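Local coordinates for pyruvate kinase (Cryptosporidium parvum, PDB 4DRS), which probably catalyses the last step of glycolysis, transferring the phosphoryl group of phosphoenolpyruvate to ADP to give pyruvate and ATP, at residues Thr165-Asp170 against Asn202-Lys207; Phe502-His507 against Met520-Cys525. All coordinates share one frame; numbering follows the deposited sequence.

Contact 1 (Thr165-Asp170 against Asn202-Lys207); sequences TVLIAD and NLPGCK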
loop_
_atom_site.group_PDB
_atom_site.type_symbol
_atom_site.label_atom_id
_atom_site.label_comp_id
_atom_site.label_asym_id
_atom_site.label_seq_id
_atom_site.Cartn_x
_atom_site.Cartn_y
_atom_site.Cartn_z
ATOM N N THR A 165 11.204 -52.339 -7.449
ATOM C CA THR A 165 12.547 -51.822 -7.194
ATOM C C THR A 165 12.781 -51.585 -5.700
ATOM O O THR A 165 11.933 -51.011 -5.013
ATOM C CB THR A 165 12.836 -50.531 -7.993
ATOM O OG1 THR A 165 11.859 -49.532 -7.670
ATOM C CG2 THR A 165 12.804 -50.806 -9.497
ATOM N N VAL A 166 13.926 -52.047 -5.206
ATOM C CA VAL A 166 14.305 -51.861 -3.809
ATOM C C VAL A 166 15.552 -50.984 -3.754
ATOM O O VAL A 166 16.571 -51.306 -4.370
ATOM C CB VAL A 166 14.569 -53.210 -3.097
ATOM C CG1 VAL A 166 14.850 -52.994 -1.618
ATOM C CG2 VAL A 166 13.391 -54.159 -3.276
ATOM N N LEU A 167 15.457 -49.871 -3.029
ATOM C CA LEU A 167 16.564 -48.920 -2.912
ATOM C C LEU A 167 17.236 -48.995 -1.547
ATOM O O LEU A 167 16.565 -49.036 -0.520
ATOM C CB LEU A 167 16.093 -47.487 -3.188
ATOM C CG LEU A 167 15.539 -47.157 -4.579
ATOM C CD1 LEU A 167 15.053 -45.716 -4.626
ATOM C CD2 LEU A 167 16.561 -47.409 -5.681
ATOM N N ILE A 168 18.565 -49.012 -1.549
ATOM C CA ILE A 168 19.338 -49.081 -0.312
ATOM C C ILE A 168 20.281 -47.882 -0.202
ATOM O O ILE A 168 20.867 -47.453 -1.199
ATOM C CB ILE A 168 20.096 -50.425 -0.188
ATOM C CG1 ILE A 168 19.099 -51.591 -0.236
ATOM C CG2 ILE A 168 20.914 -50.476 1.098
ATOM C CD1 ILE A 168 19.717 -52.970 -0.326
ATOM N N ALA A 169 20.401 -47.349 1.017
ATOM C CA ALA A 169 21.232 -46.176 1.334
ATOM C C ALA A 169 20.821 -44.913 0.566
ATOM O O ALA A 169 21.672 -44.150 0.099
ATOM C CB ALA A 169 22.715 -46.486 1.146
ATOM N N ASP A 170 19.507 -44.707 0.457
ATOM C CA ASP A 170 18.909 -43.562 -0.246
ATOM C C ASP A 170 19.412 -43.404 -1.684
ATOM O O ASP A 170 20.014 -42.386 -2.039
ATOM C CB ASP A 170 19.090 -42.261 0.552
ATOM C CG ASP A 170 18.270 -42.237 1.830
ATOM O OD1 ASP A 170 17.029 -42.379 1.756
ATOM O OD2 ASP A 170 18.871 -42.060 2.912
ATOM N N ASN A 202 14.459 -48.395 0.860
ATOM C CA ASN A 202 13.257 -47.775 0.311
ATOM C C ASN A 202 12.525 -48.691 -0.658
ATOM O O ASN A 202 13.153 -49.435 -1.418
ATOM C CB ASN A 202 13.611 -46.472 -0.400
ATOM C CG ASN A 202 14.296 -45.472 0.512
ATOM O OD1 ASN A 202 13.668 -44.887 1.396
ATOM N ND2 ASN A 202 15.594 -45.262 0.292
ATOM N N LEU A 203 11.196 -48.621 -0.629
ATOM C CA LEU A 203 10.352 -49.403 -1.527
ATOM C C LEU A 203 9.407 -48.487 -2.316
ATOM O O LEU A 203 8.249 -48.301 -1.924
ATOM C CB LEU A 203 9.562 -50.464 -0.748
ATOM C CG LEU A 203 10.306 -51.402 0.210
ATOM C CD1 LEU A 203 9.314 -52.259 0.978
ATOM C CD2 LEU A 203 11.321 -52.274 -0.516
ATOM N N PRO A 204 9.904 -47.908 -3.434
ATOM C CA PRO A 204 9.119 -46.997 -4.275
ATOM C C PRO A 204 7.838 -47.637 -4.802
ATOM O O PRO A 204 7.865 -48.769 -5.295
ATOM C CB PRO A 204 10.069 -46.684 -5.437
ATOM C CG PRO A 204 11.432 -46.917 -4.888
ATOM C CD PRO A 204 11.274 -48.079 -3.954
ATOM N N GLY A 205 6.728 -46.913 -4.682
ATOM C CA GLY A 205 5.424 -47.394 -5.136
ATOM C C GLY A 205 4.834 -48.530 -4.311
ATOM O O GLY A 205 3.818 -49.114 -4.693
ATOM N N CYS A 206 5.470 -48.842 -3.183
ATOM C CA CYS A 206 5.008 -49.914 -2.307
ATOM C C CYS A 206 4.589 -49.366 -0.945
ATOM O O CYS A 206 5.232 -48.466 -0.401
ATOM C CB CYS A 206 6.092 -50.985 -2.138
ATOM S SG CYS A 206 6.626 -51.792 -3.669
ATOM N N LYS A 207 3.498 -49.909 -0.412
ATOM C CA LYS A 207 3.025 -49.549 0.919
ATOM C C LYS A 207 3.857 -50.280 1.970
ATOM O O LYS A 207 3.961 -51.509 1.950
ATOM C CB LYS A 207 1.528 -49.872 1.070
ATOM C CG LYS A 207 0.913 -49.575 2.439
ATOM C CD LYS A 207 0.893 -48.084 2.770
ATOM C CE LYS A 207 0.038 -47.782 3.995
ATOM N NZ LYS A 207 0.616 -48.311 5.268
#
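Leu167 and Asn202 form an antiparallel hydrogen-bonded pair. Leu167 N gives its hydrogen to Asn202 O (2.8 Å) in a nearly straight bond, and Asn202 N returns one to Leu167 O at 2.6 Å. Their CB atoms leave on the same face of the sheet. The Leu167 side chain runs from this pair onto the proline ring: CB rests against Asn202 CB at 3.9 Å; CG, anti to the carbonyl carbon (chi1 -63°), comes near Pro204 CG; and the branch ending in CD1 touches the same ring carbon at 3.8 Å. Met299 of helix 297-300 also packs on the leucine. Strand 165-168 belongs to the mixed sheet of the small beta domain, the B domain or lid of pyruvate kinases, inserted between strands 105-109 and 232-235 of the TIM barrel. Strand 201-202 is the last of that sheet, and the chain leaves it through a type II turn from Leu203 to Cys206. Pro204, the second residue of this turn, lies across Thr165 at about a right angle, with its CD 3.2 Å from Thr165 O. Beside Pro204, Leu203 points the other way, and its CD2 fits against both methyls of Val166, 3.8 Å from CG1. At the loop end, the side chain of Asp170 lies about 7 Å from that of Arg116, which binds ADP in this protein, although none is bound to this chain.

Contact 2 (Phe502-His507 against Met520-Cys525); sequences FAIAVH and MKIVRC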
loop_
_atom_site.group_PDB
_atom_site.type_symbol
_atom_site.label_atom_id
_atom_site.label_comp_id
_atom_site.label_asym_id
_atom_site.label_seq_id
_atom_site.Cartn_x
_atom_site.Cartn_y
_atom_site.Cartn_z
ATOM N N PHE A 502 14.453 2.345 25.929
ATOM C CA PHE A 502 13.126 1.846 26.264
ATOM C C PHE A 502 13.034 0.331 26.135
ATOM O O PHE A 502 13.712 -0.281 25.303
ATOM C CB PHE A 502 12.054 2.503 25.391
ATOM C CG PHE A 502 11.842 3.964 25.678
ATOM C CD1 PHE A 502 11.320 4.382 26.901
ATOM C CD2 PHE A 502 12.149 4.924 24.718
ATOM C CE1 PHE A 502 11.123 5.730 27.163
ATOM C CE2 PHE A 502 11.950 6.272 24.975
ATOM C CZ PHE A 502 11.436 6.676 26.199
ATOM N N ALA A 503 12.195 -0.255 26.982
ATOM C CA ALA A 503 11.806 -1.651 26.869
ATOM C C ALA A 503 10.301 -1.752 27.068
ATOM O O ALA A 503 9.715 -0.992 27.843
ATOM C CB ALA A 503 12.538 -2.503 27.895
ATOM N N ILE A 504 9.680 -2.682 26.351
ATOM C CA ILE A 504 8.273 -2.985 26.556
ATOM C C ILE A 504 8.180 -4.131 27.553
ATOM O O ILE A 504 8.794 -5.179 27.360
ATOM C CB ILE A 504 7.560 -3.381 25.240
ATOM C CG1 ILE A 504 7.839 -2.367 24.122
ATOM C CG2 ILE A 504 6.067 -3.585 25.465
ATOM C CD1 ILE A 504 7.369 -0.952 24.385
ATOM N N ALA A 505 7.420 -3.917 28.620
ATOM C CA ALA A 505 7.156 -4.968 29.593
ATOM C C ALA A 505 5.742 -5.502 29.416
ATOM O O ALA A 505 4.783 -4.736 29.372
ATOM C CB ALA A 505 7.365 -4.449 31.008
ATOM N N VAL A 506 5.629 -6.821 29.302
ATOM C CA VAL A 506 4.338 -7.496 29.169
ATOM C C VAL A 506 4.184 -8.552 30.259
ATOM O O VAL A 506 5.112 -9.319 30.512
ATOM C CB VAL A 506 4.198 -8.158 27.778
ATOM C CG1 VAL A 506 2.994 -9.092 27.722
ATOM C CG2 VAL A 506 4.099 -7.100 26.696
ATOM N N HIS A 507 3.023 -8.577 30.911
ATOM C CA HIS A 507 2.687 -9.653 31.850
ATOM C C HIS A 507 1.209 -9.850 32.016
ATOM O O HIS A 507 0.456 -9.673 31.056
ATOM C CB HIS A 507 3.392 -9.486 33.203
ATOM C CG HIS A 507 3.075 -8.195 33.923
ATOM N ND1 HIS A 507 1.956 -8.030 34.653
ATOM C CD2 HIS A 507 3.801 -7.007 34.040
ATOM C CE1 HIS A 507 1.952 -6.795 35.196
ATOM N NE2 HIS A 507 3.083 -6.170 34.820
ATOM N N MET A 520 0.312 -4.422 29.403
ATOM C CA MET A 520 1.495 -3.936 28.698
ATOM C C MET A 520 1.918 -2.572 29.243
ATOM O O MET A 520 1.081 -1.693 29.442
ATOM C CB MET A 520 1.200 -3.826 27.200
ATOM C CG MET A 520 2.429 -3.667 26.327
ATOM S SD MET A 520 2.154 -2.571 24.921
ATOM C CE MET A 520 2.456 -0.979 25.674
ATOM N N LYS A 521 3.214 -2.406 29.493
ATOM C CA LYS A 521 3.763 -1.095 29.846
ATOM C C LYS A 521 5.094 -0.816 29.157
ATOM O O LYS A 521 5.771 -1.737 28.690
ATOM C CB LYS A 521 3.876 -0.899 31.370
ATOM C CG LYS A 521 4.770 -1.889 32.102
ATOM C CD LYS A 521 5.188 -1.361 33.471
ATOM C CE LYS A 521 4.080 -1.469 34.511
ATOM N NZ LYS A 521 3.794 -2.882 34.903
ATOM N N ILE A 522 5.454 0.459 29.078
ATOM C CA ILE A 522 6.744 0.856 28.530
ATOM C C ILE A 522 7.594 1.459 29.641
ATOM O O ILE A 522 7.218 2.465 30.241
ATOM C CB ILE A 522 6.602 1.850 27.357
ATOM C CG1 ILE A 522 5.547 1.353 26.361
ATOM C CG2 ILE A 522 7.951 2.066 26.679
ATOM C CD1 ILE A 522 5.383 2.214 25.128
ATOM N N VAL A 523 8.733 0.828 29.910
ATOM C CA VAL A 523 9.646 1.272 30.964
ATOM C C VAL A 523 10.967 1.772 30.379
ATOM O O VAL A 523 11.302 1.469 29.230
ATOM C CB VAL A 523 9.918 0.156 32.003
ATOM C CG1 VAL A 523 8.665 -0.137 32.815
ATOM C CG2 VAL A 523 10.432 -1.113 31.331
ATOM N N ARG A 524 11.709 2.538 31.175
ATOM C CA ARG A 524 13.028 3.016 30.776
ATOM C C ARG A 524 14.110 2.302 31.583
ATOM O O ARG A 524 13.994 2.153 32.804
ATOM C CB ARG A 524 13.131 4.534 30.954
ATOM C CG ARG A 524 14.327 5.167 30.258
ATOM C CD ARG A 524 14.495 6.621 30.662
ATOM N NE ARG A 524 13.529 7.488 29.991
ATOM C CZ ARG A 524 13.772 8.152 28.863
ATOM N NH1 ARG A 524 14.957 8.060 28.268
ATOM N NH2 ARG A 524 12.826 8.913 28.328
ATOM N N CYS A 525 15.153 1.852 30.889
ATOM C CA CYS A 525 16.264 1.143 31.517
ATOM C C CYS A 525 17.100 2.068 32.406
ATOM O O CYS A 525 17.681 3.039 31.913
ATOM C CB CYS A 525 17.146 0.492 30.455
ATOM S SG CYS A 525 18.651 -0.253 31.116
#
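Ile504 and Ile522 lie side by side and point the same way from neighbouring strands, with Ile504 CD1 3.5 Å from Ile522 CG1. They form the middle one of three non-hydrogen-bonded pairs that share a face of this antiparallel ladder. On one flank, Met520 CG touches two methyls, 3.7 Å from Ile504 CG2 and 3.8 Å from Val506 CG2. On the other, the Phe502 ring slants past Ile522 CG2 and reaches Arg524. The arginine chain runs out extended and bends at chi3 (-77°), which sets the direction of NE. The CE1-CZ side of the phenyl ring lies over one face of the guanidinium, with Phe502 CZ 3.4 Å from Arg524 NH2; the two planes are inclined by 57°, so the groups do not stack flat. The edge of the same ring meets Val523 O near its plane.

The other face carries Ala503 and Ala505 opposite Val523 and Lys521. Ala505 CB touches Lys521 CG at 3.8 Å, and Lys521 bends at chi3 and chi4, bringing NZ to the edge of the His507 imidazole, 3.4 Å from NE2. Between the faces, Ala503 pairs with Val523 and Ala505 with Lys521 through two backbone hydrogen bonds each. The shortest runs from Ala505 N to Lys521 O at 2.7 Å. The longest, from Ala503 N to Val523 O, measures 3.0 Å.

Within the C-terminal alpha/beta domain, strand 502-506 lies between parallel strand 427-431 and antiparallel strand 519-524. Helix 408-422 covers the isoleucine face and helix 480-493 the alanine face. Met520 and Lys521 pair in turn with a strand of the second subunit, carrying the sheet across the interface, where Ile412 of that subunit packs on Met520 and Ile522.

The two contacts lie on opposite sides of the chain's centre, their nearest atoms about 44 Å apart, and share no strand or helix. Each joins the outermost strand of a sheet within the chain to its inner neighbour in antiparallel fashion. In contact 1 the pairing is brief: one residue pair, after which the chain turns away and proline and leucine side chains make the remaining packing, on a lid that no other subunit touches here. Contact 2 is a full ladder, more deeply buried along its aliphatic face, and its outer strand is continued by another subunit. Contact 1 has one end, Asp170, near the ADP-binding residue Arg116, while contact 2 lies away from the annotated sites, at a subunit interface.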